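Side-chain contacts in Sodium/sialic acid symporter SiaT (PDB 5NV9), which couples the inward flow of sodium ions to the uptake of the sialic acid N-acetylneuraminic acid across the inner membrane of Proteus mirabilis: residues S163-C166 against I167-T170; G173-E176 against G177-W180; S342-S345 against S346-S350; A377-V380 against I381-G385. One frame throughout, in Å; residues are numbered along the deposited sequence.

Contact 1. Residues S163-C166 against I167-T170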
ATOM      1  N   SER A 163      14.861  -6.523  -2.201  1.00 31.59           N
ATOM      2  CA  SER A 163      14.955  -5.091  -1.995  1.00 31.15           C
ATOM      3  C   SER A 163      15.999  -4.446  -2.923  1.00 28.88           C
ATOM      4  O   SER A 163      15.700  -3.485  -3.655  1.00 29.06           O
ATOM      5  CB  SER A 163      15.214  -4.804  -0.497  1.00 34.87           C
ATOM      6  OG  SER A 163      14.664  -3.534  -0.144  1.00 46.56           O
ATOM      7  N   LEU A 164      17.204  -4.983  -2.957  1.00 29.43           N
ATOM      8  CA  LEU A 164      18.268  -4.311  -3.698  1.00 32.88           C
ATOM      9  C   LEU A 164      17.949  -4.277  -5.192  1.00 30.09           C
ATOM     10  O   LEU A 164      18.046  -3.259  -5.861  1.00 31.20           O
ATOM     11  CB  LEU A 164      19.610  -4.976  -3.401  1.00 36.28           C
ATOM     12  CG  LEU A 164      20.779  -3.997  -3.388  1.00 47.02           C
ATOM     13  CD1 LEU A 164      21.986  -4.711  -2.800  1.00 52.03           C
ATOM     14  CD2 LEU A 164      21.088  -3.417  -4.767  1.00 48.90           C
ATOM     15  N   LEU A 165      17.542  -5.411  -5.711  1.00 31.67           N
ATOM     16  CA  LEU A 165      17.146  -5.510  -7.086  1.00 31.38           C
ATOM     17  C   LEU A 165      15.991  -4.576  -7.443  1.00 29.52           C
ATOM     18  O   LEU A 165      15.996  -3.965  -8.525  1.00 26.36           O
ATOM     19  CB  LEU A 165      16.780  -6.962  -7.454  1.00 32.62           C
ATOM     20  CG  LEU A 165      17.957  -7.925  -7.634  1.00 35.69           C
ATOM     21  CD1 LEU A 165      17.442  -9.188  -8.312  1.00 37.94           C
ATOM     22  CD2 LEU A 165      19.110  -7.316  -8.430  1.00 35.73           C
ATOM     23  N   CYS A 166      14.994  -4.506  -6.560  1.00 26.94           N
ATOM     24  CA  CYS A 166      13.893  -3.543  -6.709  1.00 24.73           C
ATOM     25  C   CYS A 166      14.385  -2.081  -6.818  1.00 24.69           C
ATOM     26  O   CYS A 166      13.953  -1.327  -7.716  1.00 24.47           O
ATOM     27  CB  CYS A 166      12.910  -3.664  -5.541  1.00 26.16           C
ATOM     28  SG  CYS A 166      11.390  -2.743  -5.810  1.00 25.58           S
ATOM     29  N   ILE A 167      15.335  -1.720  -5.951  1.00 23.20           N
ATOM     30  CA  ILE A 167      15.959  -0.405  -5.943  1.00 25.74           C
ATOM     31  C   ILE A 167      16.612  -0.083  -7.295  1.00 23.79           C
ATOM     32  O   ILE A 167      16.515   1.022  -7.754  1.00 23.29           O
ATOM     33  CB  ILE A 167      17.015  -0.261  -4.775  1.00 26.26           C
ATOM     34  CG1 ILE A 167      16.296  -0.188  -3.441  1.00 26.38           C
ATOM     35  CG2 ILE A 167      17.899   0.974  -4.958  1.00 29.29           C
ATOM     36  CD1 ILE A 167      17.164  -0.389  -2.219  1.00 25.89           C
ATOM     37  N   ILE A 168      17.269  -1.053  -7.906  1.00 24.18           N
ATOM     38  CA  ILE A 168      18.001  -0.839  -9.132  1.00 23.21           C
ATOM     39  C   ILE A 168      17.062  -0.525 -10.288  1.00 23.02           C
ATOM     40  O   ILE A 168      17.205   0.514 -10.937  1.00 24.12           O
ATOM     41  CB  ILE A 168      18.955  -2.015  -9.415  1.00 25.62           C
ATOM     42  CG1 ILE A 168      20.119  -1.923  -8.421  1.00 25.75           C
ATOM     43  CG2 ILE A 168      19.489  -1.920 -10.842  1.00 26.15           C
ATOM     44  CD1 ILE A 168      20.898  -3.197  -8.302  1.00 29.05           C
ATOM     45  N   TYR A 169      16.043  -1.356 -10.494  1.00 22.94           N
ATOM     46  CA  TYR A 169      15.105  -1.101 -11.595  1.00 22.81           C
ATOM     47  C   TYR A 169      14.278   0.136 -11.347  1.00 22.66           C
ATOM     48  O   TYR A 169      13.922   0.794 -12.293  1.00 26.15           O
ATOM     49  CB  TYR A 169      14.242  -2.330 -11.986  1.00 22.58           C
ATOM     50  CG  TYR A 169      13.030  -2.690 -11.110  1.00 22.60           C
ATOM     51  CD1 TYR A 169      11.887  -1.875 -11.043  1.00 22.69           C
ATOM     52  CD2 TYR A 169      12.983  -3.894 -10.450  1.00 24.91           C
ATOM     53  CE1 TYR A 169      10.779  -2.246 -10.274  1.00 23.16           C
ATOM     54  CE2 TYR A 169      11.872  -4.254  -9.655  1.00 27.50           C
ATOM     55  CZ  TYR A 169      10.768  -3.431  -9.573  1.00 23.71           C
ATOM     56  OH  TYR A 169       9.677  -3.820  -8.772  1.00 25.27           O
ATOM     57  N   THR A 170      13.957   0.451 -10.091  1.00 24.53           N
ATOM     58  CA  THR A 170      13.167   1.668  -9.755  1.00 23.78           C
ATOM     59  C   THR A 170      13.989   2.926 -10.068  1.00 20.95           C
ATOM     60  O   THR A 170      13.559   3.818 -10.780  1.00 19.32           O
ATOM     61  CB  THR A 170      12.720   1.678  -8.262  1.00 26.43           C
ATOM     62  OG1 THR A 170      11.871   0.557  -7.985  1.00 24.23           O
ATOM     63  CG2 THR A 170      11.942   2.915  -7.926  1.00 26.62           C
TER

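Contact 2. Residues G173-E176 against G177-W180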
ATOM      1  N   GLY A 173      14.462   3.312 -13.928  1.00 22.35           N
ATOM      2  CA  GLY A 173      13.240   3.360 -14.738  1.00 22.11           C
ATOM      3  C   GLY A 173      12.252   4.484 -14.605  1.00 24.50           C
ATOM      4  O   GLY A 173      11.384   4.674 -15.503  1.00 23.45           O
ATOM      5  N   GLY A 174      12.340   5.224 -13.490  1.00 23.97           N
ATOM      6  CA  GLY A 174      11.448   6.349 -13.263  1.00 23.66           C
ATOM      7  C   GLY A 174      10.056   5.814 -12.976  1.00 24.24           C
ATOM      8  O   GLY A 174       9.908   4.638 -12.749  1.00 23.25           O
ATOM      9  N   ILE A 175       9.063   6.697 -12.918  1.00 22.80           N
ATOM     10  CA  ILE A 175       7.706   6.308 -12.606  1.00 22.14           C
ATOM     11  C   ILE A 175       7.135   5.438 -13.718  1.00 25.15           C
ATOM     12  O   ILE A 175       6.279   4.573 -13.438  1.00 23.84           O
ATOM     13  CB  ILE A 175       6.807   7.509 -12.385  1.00 22.64           C
ATOM     14  CG1 ILE A 175       5.435   7.037 -11.879  1.00 21.98           C
ATOM     15  CG2 ILE A 175       6.694   8.390 -13.668  1.00 21.93           C
ATOM     16  CD1 ILE A 175       5.420   6.159 -10.647  1.00 22.74           C
ATOM     17  N   GLU A 176       7.609   5.622 -14.972  1.00 21.56           N
ATOM     18  CA  GLU A 176       7.138   4.732 -16.064  1.00 23.62           C
ATOM     19  C   GLU A 176       7.598   3.274 -15.922  1.00 21.18           C
ATOM     20  O   GLU A 176       6.816   2.338 -16.066  1.00 19.12           O
ATOM     21  CB  GLU A 176       7.481   5.278 -17.433  1.00 25.44           C
ATOM     22  CG  GLU A 176       6.531   6.388 -17.849  1.00 26.99           C
ATOM     23  CD  GLU A 176       7.058   7.150 -19.051  1.00 31.04           C
ATOM     24  OE1 GLU A 176       7.925   8.003 -18.831  1.00 30.55           O
ATOM     25  OE2 GLU A 176       6.619   6.853 -20.187  1.00 32.23           O
ATOM     26  N   GLY A 177       8.865   3.099 -15.598  1.00 17.97           N
ATOM     27  CA  GLY A 177       9.329   1.791 -15.286  1.00 21.55           C
ATOM     28  C   GLY A 177       8.734   1.154 -14.051  1.00 19.75           C
ATOM     29  O   GLY A 177       8.584  -0.061 -13.997  1.00 19.66           O
ATOM     30  N   VAL A 178       8.366   1.985 -13.074  1.00 18.74           N
ATOM     31  CA  VAL A 178       7.725   1.525 -11.884  1.00 17.24           C
ATOM     32  C   VAL A 178       6.289   1.084 -12.225  1.00 19.49           C
ATOM     33  O   VAL A 178       5.787   0.069 -11.732  1.00 18.64           O
ATOM     34  CB  VAL A 178       7.677   2.645 -10.826  1.00 16.16           C
ATOM     35  CG1 VAL A 178       6.781   2.227  -9.723  1.00 16.17           C
ATOM     36  CG2 VAL A 178       9.057   2.881 -10.244  1.00 16.12           C
ATOM     37  N   ILE A 179       5.634   1.852 -13.086  1.00 17.32           N
ATOM     38  CA  ILE A 179       4.262   1.537 -13.450  1.00 19.08           C
ATOM     39  C   ILE A 179       4.214   0.271 -14.340  1.00 20.00           C
ATOM     40  O   ILE A 179       3.435  -0.660 -14.113  1.00 21.60           O
ATOM     41  CB  ILE A 179       3.644   2.721 -14.134  1.00 17.22           C
ATOM     42  CG1 ILE A 179       3.264   3.763 -13.073  1.00 20.42           C
ATOM     43  CG2 ILE A 179       2.434   2.302 -14.983  1.00 18.75           C
ATOM     44  CD1 ILE A 179       2.856   5.102 -13.681  1.00 19.55           C
ATOM     45  N   TRP A 180       5.078   0.201 -15.322  1.00 20.32           N
ATOM     46  CA  TRP A 180       5.036  -0.985 -16.213  1.00 20.09           C
ATOM     47  C   TRP A 180       5.501  -2.303 -15.561  1.00 21.20           C
ATOM     48  O   TRP A 180       4.847  -3.326 -15.793  1.00 25.47           O
ATOM     49  CB  TRP A 180       5.728  -0.684 -17.498  1.00 20.33           C
ATOM     50  CG  TRP A 180       4.965   0.273 -18.374  1.00 20.70           C
ATOM     51  CD1 TRP A 180       5.367   1.521 -18.713  1.00 20.64           C
ATOM     52  CD2 TRP A 180       3.694   0.077 -19.026  1.00 20.43           C
ATOM     53  NE1 TRP A 180       4.446   2.119 -19.509  1.00 21.32           N
ATOM     54  CE2 TRP A 180       3.409   1.264 -19.726  1.00 20.53           C
ATOM     55  CE3 TRP A 180       2.792  -0.978 -19.106  1.00 20.06           C
ATOM     56  CZ2 TRP A 180       2.263   1.433 -20.474  1.00 21.61           C
ATOM     57  CZ3 TRP A 180       1.669  -0.813 -19.854  1.00 19.95           C
ATOM     58  CH2 TRP A 180       1.419   0.356 -20.546  1.00 21.26           C
TER

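Contact 3. Residues S342-S345 against S346-S350. With NA (sodium ion), chain C; NA (sodium ion), chain B.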
ATOM      1  N   SER A 342       6.192  -4.473  -6.289  1.00 16.39           N
ATOM      2  CA  SER A 342       5.387  -3.474  -6.824  1.00 17.19           C
ATOM      3  C   SER A 342       5.040  -2.397  -5.749  1.00 18.39           C
ATOM      4  O   SER A 342       4.773  -1.283  -6.075  1.00 18.49           O
ATOM      5  CB  SER A 342       4.089  -4.087  -7.378  1.00 18.89           C
ATOM      6  OG  SER A 342       3.477  -4.929  -6.412  1.00 22.41           O
ATOM      7  N   SER A 343       5.002  -2.771  -4.490  1.00 17.78           N
ATOM      8  CA  SER A 343       4.705  -1.806  -3.393  1.00 19.43           C
ATOM      9  C   SER A 343       5.964  -1.046  -2.983  1.00 19.23           C
ATOM     10  O   SER A 343       5.932   0.190  -2.807  1.00 19.97           O
ATOM     11  CB  SER A 343       4.092  -2.580  -2.199  1.00 18.63           C
ATOM     12  OG  SER A 343       2.773  -3.039  -2.561  1.00 18.70           O
ATOM     13  N   ILE A 344       7.082  -1.789  -2.897  1.00 20.04           N
ATOM     14  CA  ILE A 344       8.376  -1.186  -2.603  1.00 22.17           C
ATOM     15  C   ILE A 344       8.811  -0.128  -3.683  1.00 23.05           C
ATOM     16  O   ILE A 344       9.262   1.015  -3.345  1.00 22.14           O
ATOM     17  CB  ILE A 344       9.472  -2.213  -2.440  1.00 21.17           C
ATOM     18  CG1 ILE A 344       9.219  -3.057  -1.192  1.00 22.63           C
ATOM     19  CG2 ILE A 344      10.847  -1.560  -2.346  1.00 21.46           C
ATOM     20  CD1 ILE A 344      10.125  -4.259  -1.142  1.00 24.36           C
ATOM     21  N   SER A 345       8.621  -0.464  -4.943  1.00 21.68           N
ATOM     22  CA  SER A 345       9.088   0.413  -5.987  1.00 20.97           C
ATOM     23  C   SER A 345       8.279   1.723  -5.958  1.00 20.16           C
ATOM     24  O   SER A 345       8.845   2.823  -6.098  1.00 18.88           O
ATOM     25  CB  SER A 345       8.951  -0.270  -7.308  1.00 21.79           C
ATOM     26  OG  SER A 345       7.565  -0.421  -7.622  1.00 22.30           O
ATOM     27  N   SER A 346       6.953   1.618  -5.798  1.00 19.00           N
ATOM     28  CA  SER A 346       6.102   2.772  -5.745  1.00 18.11           C
ATOM     29  C   SER A 346       6.359   3.668  -4.551  1.00 20.58           C
ATOM     30  O   SER A 346       6.223   4.893  -4.668  1.00 19.92           O
ATOM     31  CB  SER A 346       4.598   2.402  -5.687  1.00 19.32           C
ATOM     32  OG  SER A 346       4.203   1.740  -6.842  1.00 17.06           O
ATOM     33  N   SER A 347       6.644   3.054  -3.403  1.00 20.54           N
ATOM     34  CA  SER A 347       6.921   3.782  -2.189  1.00 19.89           C
ATOM     35  C   SER A 347       8.271   4.532  -2.338  1.00 20.46           C
ATOM     36  O   SER A 347       8.377   5.696  -1.922  1.00 18.14           O
ATOM     37  CB  SER A 347       6.990   2.842  -0.956  1.00 19.92           C
ATOM     38  OG  SER A 347       5.715   2.470  -0.430  1.00 21.10           O
ATOM     39  N   LEU A 348       9.288   3.897  -2.934  1.00 19.73           N
ATOM     40  CA  LEU A 348      10.599   4.596  -3.158  1.00 20.77           C
ATOM     41  C   LEU A 348      10.502   5.793  -4.118  1.00 21.63           C
ATOM     42  O   LEU A 348      10.985   6.919  -3.815  1.00 21.37           O
ATOM     43  CB  LEU A 348      11.672   3.664  -3.664  1.00 22.04           C
ATOM     44  CG  LEU A 348      12.185   2.538  -2.735  1.00 22.76           C
ATOM     45  CD1 LEU A 348      13.182   1.642  -3.504  1.00 25.25           C
ATOM     46  CD2 LEU A 348      12.799   3.036  -1.467  1.00 24.35           C
ATOM     47  N   ASN A 349       9.853   5.586  -5.241  1.00 20.65           N
ATOM     48  CA  ASN A 349       9.621   6.686  -6.152  1.00 21.60           C
ATOM     49  C   ASN A 349       8.792   7.840  -5.544  1.00 19.14           C
ATOM     50  O   ASN A 349       9.104   9.016  -5.772  1.00 18.29           O
ATOM     51  CB  ASN A 349       8.994   6.216  -7.438  1.00 22.46           C
ATOM     52  CG  ASN A 349       8.835   7.345  -8.445  1.00 23.38           C
ATOM     53  OD1 ASN A 349       7.806   7.984  -8.453  1.00 25.75           O
ATOM     54  ND2 ASN A 349       9.796   7.523  -9.352  1.00 21.73           N
ATOM     55  N   SER A 350       7.758   7.507  -4.773  1.00 18.41           N
ATOM     56  CA  SER A 350       6.919   8.544  -4.152  1.00 18.09           C
ATOM     57  C   SER A 350       7.642   9.267  -3.122  1.00 18.27           C
ATOM     58  O   SER A 350       7.395  10.461  -2.934  1.00 23.54           O
ATOM     59  CB  SER A 350       5.643   7.960  -3.601  1.00 19.53           C
ATOM     60  OG  SER A 350       4.879   7.490  -4.703  1.00 20.98           O
TER
HETATM   61 NA    NA C 502       5.138   0.070  -7.964  1.00 38.95          NA
HETATM   62 NA    NA B 501       2.409  -4.615  -4.303  1.00 19.19          NA
HETATM   63  O   HOH W   1       3.317   1.254  -1.554  1.00 25.01           O

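Contact 4. Residues A377-V380 against I381-G385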
ATOM      1  N   ALA A 377      16.312  13.531  -7.571  1.00 24.89           N
ATOM      2  CA  ALA A 377      15.296  12.502  -7.792  1.00 26.31           C
ATOM      3  C   ALA A 377      15.904  11.104  -7.754  1.00 28.32           C
ATOM      4  O   ALA A 377      15.407  10.239  -7.018  1.00 24.54           O
ATOM      5  CB  ALA A 377      14.564  12.727  -9.107  1.00 26.85           C
ATOM      6  N   LYS A 378      16.991  10.894  -8.514  1.00 27.07           N
ATOM      7  CA  LYS A 378      17.674   9.602  -8.499  1.00 29.21           C
ATOM      8  C   LYS A 378      18.332   9.242  -7.185  1.00 28.21           C
ATOM      9  O   LYS A 378      18.207   8.124  -6.708  1.00 27.37           O
ATOM     10  CB  LYS A 378      18.697   9.525  -9.618  1.00 31.76           C
ATOM     11  CG  LYS A 378      18.035   9.275 -10.955  1.00 35.40           C
ATOM     12  CD  LYS A 378      19.025   9.343 -12.107  1.00 42.11           C
ATOM     13  CE  LYS A 378      19.900   8.097 -12.187  1.00 47.09           C
ATOM     14  NZ  LYS A 378      19.176   6.919 -12.781  1.00 52.55           N
ATOM     15  N   LEU A 379      19.048  10.194  -6.618  1.00 28.88           N
ATOM     16  CA  LEU A 379      19.784  10.012  -5.366  1.00 27.19           C
ATOM     17  C   LEU A 379      18.895   9.560  -4.220  1.00 27.31           C
ATOM     18  O   LEU A 379      19.236   8.653  -3.469  1.00 22.95           O
ATOM     19  CB  LEU A 379      20.413  11.351  -4.995  1.00 31.03           C
ATOM     20  CG  LEU A 379      21.306  11.337  -3.764  1.00 34.70           C
ATOM     21  CD1 LEU A 379      22.399  10.263  -3.858  1.00 34.45           C
ATOM     22  CD2 LEU A 379      21.871  12.734  -3.564  1.00 38.93           C
ATOM     23  N   VAL A 380      17.706  10.151  -4.119  1.00 25.46           N
ATOM     24  CA  VAL A 380      16.851   9.838  -3.000  1.00 27.09           C
ATOM     25  C   VAL A 380      16.275   8.420  -3.080  1.00 26.59           C
ATOM     26  O   VAL A 380      15.990   7.799  -2.066  1.00 25.49           O
ATOM     27  CB  VAL A 380      15.764  10.902  -2.805  1.00 25.38           C
ATOM     28  CG1 VAL A 380      14.770  10.470  -1.743  1.00 26.25           C
ATOM     29  CG2 VAL A 380      16.401  12.204  -2.419  1.00 25.34           C
ATOM     30  N   ILE A 381      16.108   7.895  -4.281  1.00 27.84           N
ATOM     31  CA  ILE A 381      15.801   6.468  -4.403  1.00 27.57           C
ATOM     32  C   ILE A 381      16.891   5.567  -3.752  1.00 25.31           C
ATOM     33  O   ILE A 381      16.599   4.693  -2.970  1.00 24.36           O
ATOM     34  CB  ILE A 381      15.391   6.111  -5.839  1.00 27.62           C
ATOM     35  CG1 ILE A 381      13.956   6.683  -6.026  1.00 28.00           C
ATOM     36  CG2 ILE A 381      15.369   4.589  -5.999  1.00 26.31           C
ATOM     37  CD1 ILE A 381      13.608   6.912  -7.418  1.00 32.15           C
ATOM     38  N   ILE A 382      18.145   5.857  -3.981  1.00 27.21           N
ATOM     39  CA  ILE A 382      19.193   5.114  -3.316  1.00 28.11           C
ATOM     40  C   ILE A 382      19.234   5.293  -1.810  1.00 24.22           C
ATOM     41  O   ILE A 382      19.400   4.342  -1.088  1.00 27.48           O
ATOM     42  CB  ILE A 382      20.569   5.490  -3.849  1.00 30.17           C
ATOM     43  CG1 ILE A 382      20.574   5.396  -5.356  1.00 34.95           C
ATOM     44  CG2 ILE A 382      21.600   4.583  -3.211  1.00 32.51           C
ATOM     45  CD1 ILE A 382      19.870   4.188  -5.912  1.00 38.84           C
ATOM     46  N   VAL A 383      19.125   6.511  -1.335  1.00 25.35           N
ATOM     47  CA  VAL A 383      19.228   6.775   0.084  1.00 28.01           C
ATOM     48  C   VAL A 383      18.047   6.148   0.861  1.00 27.86           C
ATOM     49  O   VAL A 383      18.214   5.421   1.841  1.00 27.97           O
ATOM     50  CB  VAL A 383      19.317   8.289   0.360  1.00 28.51           C
ATOM     51  CG1 VAL A 383      19.352   8.509   1.853  1.00 29.22           C
ATOM     52  CG2 VAL A 383      20.543   8.888  -0.312  1.00 29.71           C
ATOM     53  N   ALA A 384      16.846   6.410   0.391  1.00 27.41           N
ATOM     54  CA  ALA A 384      15.661   5.781   0.972  1.00 27.72           C
ATOM     55  C   ALA A 384      15.749   4.242   0.925  1.00 29.93           C
ATOM     56  O   ALA A 384      15.466   3.564   1.917  1.00 28.64           O
ATOM     57  CB  ALA A 384      14.418   6.282   0.251  1.00 26.33           C
ATOM     58  N   GLY A 385      16.155   3.718  -0.238  1.00 31.65           N
ATOM     59  CA  GLY A 385      16.406   2.301  -0.436  1.00 33.11           C
ATOM     60  C   GLY A 385      17.342   1.712   0.605  1.00 33.92           C
ATOM     61  O   GLY A 385      17.020   0.679   1.216  1.00 29.25           O
TER

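Contact 1. Residues S163-C166 against I167-T170
Thr170 turns both of its donors onto the carbonyl of Cys166, one turn earlier in the same helix. The backbone N of Thr170 reaches Cys166 O at 3.0 Å, and its hydroxyl OG1 donates to the same Cys166 O at 2.8 Å. The hydroxyl arrives from above the carbonyl plane, 43° out of it. A chi1 of -62° makes this possible, holding OG1 beside the residue's own N and so facing back to the preceding turn. The backbone contributes further bonds, among them Ile167 N to Ser163 O at 2.9 Å; the Ser163 hydroxyl bonds to Ser389 on helix 370-398.

Cys166 also meets an aromatic ring. Its sulfur lies 4.6 Å from the centroid of the Tyr169 ring, approaching obliquely, with SG 3.9 Å from Tyr169 CZ. Tyr169 has chi1 78°, its CG lodged between backbone N and carbonyl carbon, which folds the ring back until Cys166 O stands 3.7 Å above its plane, over the centre. The phenol hydroxyl finds its hydrogen-bond partner in Gln185, which anchors the hydroxyl end of the ring.

Apolar contact occupies another flank, where Leu164 CD2 touches Ile168 CD1 at 3.5 Å, the two side chains crossing at a slant. Leu164 is on the surface; Ile168, and Leu165 beside it, pack on Leu22 of helix 8-29.

A threonine hydroxyl bonded to the carbonyl four residues back is a familiar device of transmembrane helices, sparing the group a separate partner. Here it lies in transmembrane segment 155-172 of the LeuT fold, beside Ser345 of the Na3 site.

Contact 2. Residues G173-E176 against G177-W180
Gly177 meets Gly173 backbone to backbone, with no side chain on either residue to hold the turns apart. Gly177 N donates to Gly173 O at 3.0 Å, but from well above the carbonyl plane, 57° out of it. This off-plane approach goes with a kink in the helix at the junction of transmembrane segments 155-172 and 175-199, where the N atoms of Ile175 and Glu176 have no bond to the turn before and Gly174 adopts a positive phi of 71°.

Val178 follows, its N bonded to Gly174 O and its CG2 pressed to 3.2 Å from the same Gly174 O. The other methyl, CG1, is directed to Ser345 and Ser346 of the Na3 sodium site.

Ile179 N donates to Ile175 O at 2.8 Å. Ile179 CD1 lies against Ile175 CG1 at 3.7 Å; the anti placement of CG1 in Ile175 (chi1 -173°) swings the chain forward to meet it.

Trp180 closes the segment. Its N bonds to Glu176 O at 2.9 Å, and ring atom CD1 comes within 3.1 Å of that same Glu176 O, which lies oblique to the indole. The ring also meets Phe28 with planes nearly parallel.

The Glu176 chain is extended beyond CG and carries its carboxylate to salt bridges with Arg44 and Arg31. Such a pair of cations would be expected to stabilise its ionised form, so the junction combines an apolar isoleucine flank with a buried, charge-compensated acid.

Contact 3. Residues S342-S345 against S346-S350
One sodium ion is gripped from both segments at once: Ser342 O at 2.4 Å and Ser345 OG at 2.5 Å bind it from 342-345, and Ser346 OG at 2.2 Å from 346-350. This is the Na3 site of the LeuT-fold transporter, completed by the two carboxylate oxygens of Asp182. Ser342 O and Ser346 OG stand close as fellow ligands, not as a hydrogen-bonded pair. Ser345 has OG between its backbone N and carbonyl carbon (chi1 68°), while Ser346 has it beside the N (chi1 -64°), and these different turns let consecutive residues point at one ion.

Ser342 serves a second sodium as well. Its OG and that of Ser343, each 2.4 Å from the metal, join backbone oxygens of Ala56, Leu59 and Ala339 in the conserved Na2 site, so a single residue links the two ions, by its carbonyl and by its hydroxyl. The hydroxyls have further polar partners: Ala338 for Ser342, Gln341 for Ser345, Thr57 for Ser343 and Ser346, and His132 for Ser347.

Behind the metals the helix runs on through regular bonds such as Asn349 N to Ser345 O. Ile344 and Leu348 run alongside each other, Ile344 CG2 4.1 Å from Leu348 CD1. On another flank, a water lies 3.1 Å from Ser343 O and hydrogen-bonds Ser347 OG at 2.9 Å.

Contact 4. Residues A377-V380 against I381-G385
Leu379 and Val383 touch through methyl groups one helical turn apart, Leu379 CD1 lying 4.2 Å from Val383 CG2. Val383 CG2 also comes to 3.4 Å from Leu379 O. It can do so because CG1 takes the position anti to the backbone N (chi1 177°), leaving CG2 beside the N and facing the preceding turn. The main chain ties the same two residues together, with Val383 N bonded to Leu379 O at 3.0 Å.

Next to this pair, Ala384 repeats the pattern with a smaller group. Its N donates to Val380 O at 2.9 Å, and its methyl CB rests 3.2 Å from that same Val380 O. Ile381 leans further back, its CD1 3.8 Å from Ala377 O, and Ile382 CG1 lies 3.9 Å from Lys378 O. Both isoleucines thereby lay aliphatic carbon alongside the carbonyls of the turn before.

At the start of the segment other groups take part: Ala377 O accepts a hydrogen bond from the hydroxyl of Ser352. Ile381 N stands 3.7 Å from this Ala377 O, whereas the regular bonds between the two turns begin at Val383 N. Lys378 makes a cation-pi contact with Trp171 of helix 155-203.

These turns belong to transmembrane segment 375-396, with Leu379 on the surface. Val380 and Ile381 both pack on Ser352 of helix 328-361, Ile382 on Ile167 and Trp171 of helix 155-203, and Ala377, Lys378 and Ile381 on Tyr38 of the short helix 35-40.

Contact 3 holds ligands of both sodium ions, and the other three contacts pack around the helix that carries them. Contacts 1 and 2 follow one another on helix 155-203, meeting where Thr170 CG2 lies 3.7 Å from Val178 CG2. Each also touches contact 3: Thr170 OG1 is 3.1 Å from Ser345 CB, and Val178 CG1 is 3.5 Å from Ser345 OG. Contact 4 stands farther out, the Ile381 side chain about 11 Å from a sodium at the nearest atoms, yet Leu348 CD2 reaches Gly385 N at 3.6 Å and Ile167 CD1 reaches Gly385 CA at 3.3 Å. The side chain of Ser343 is about 5 Å from the bound sialic acid at the nearest atoms.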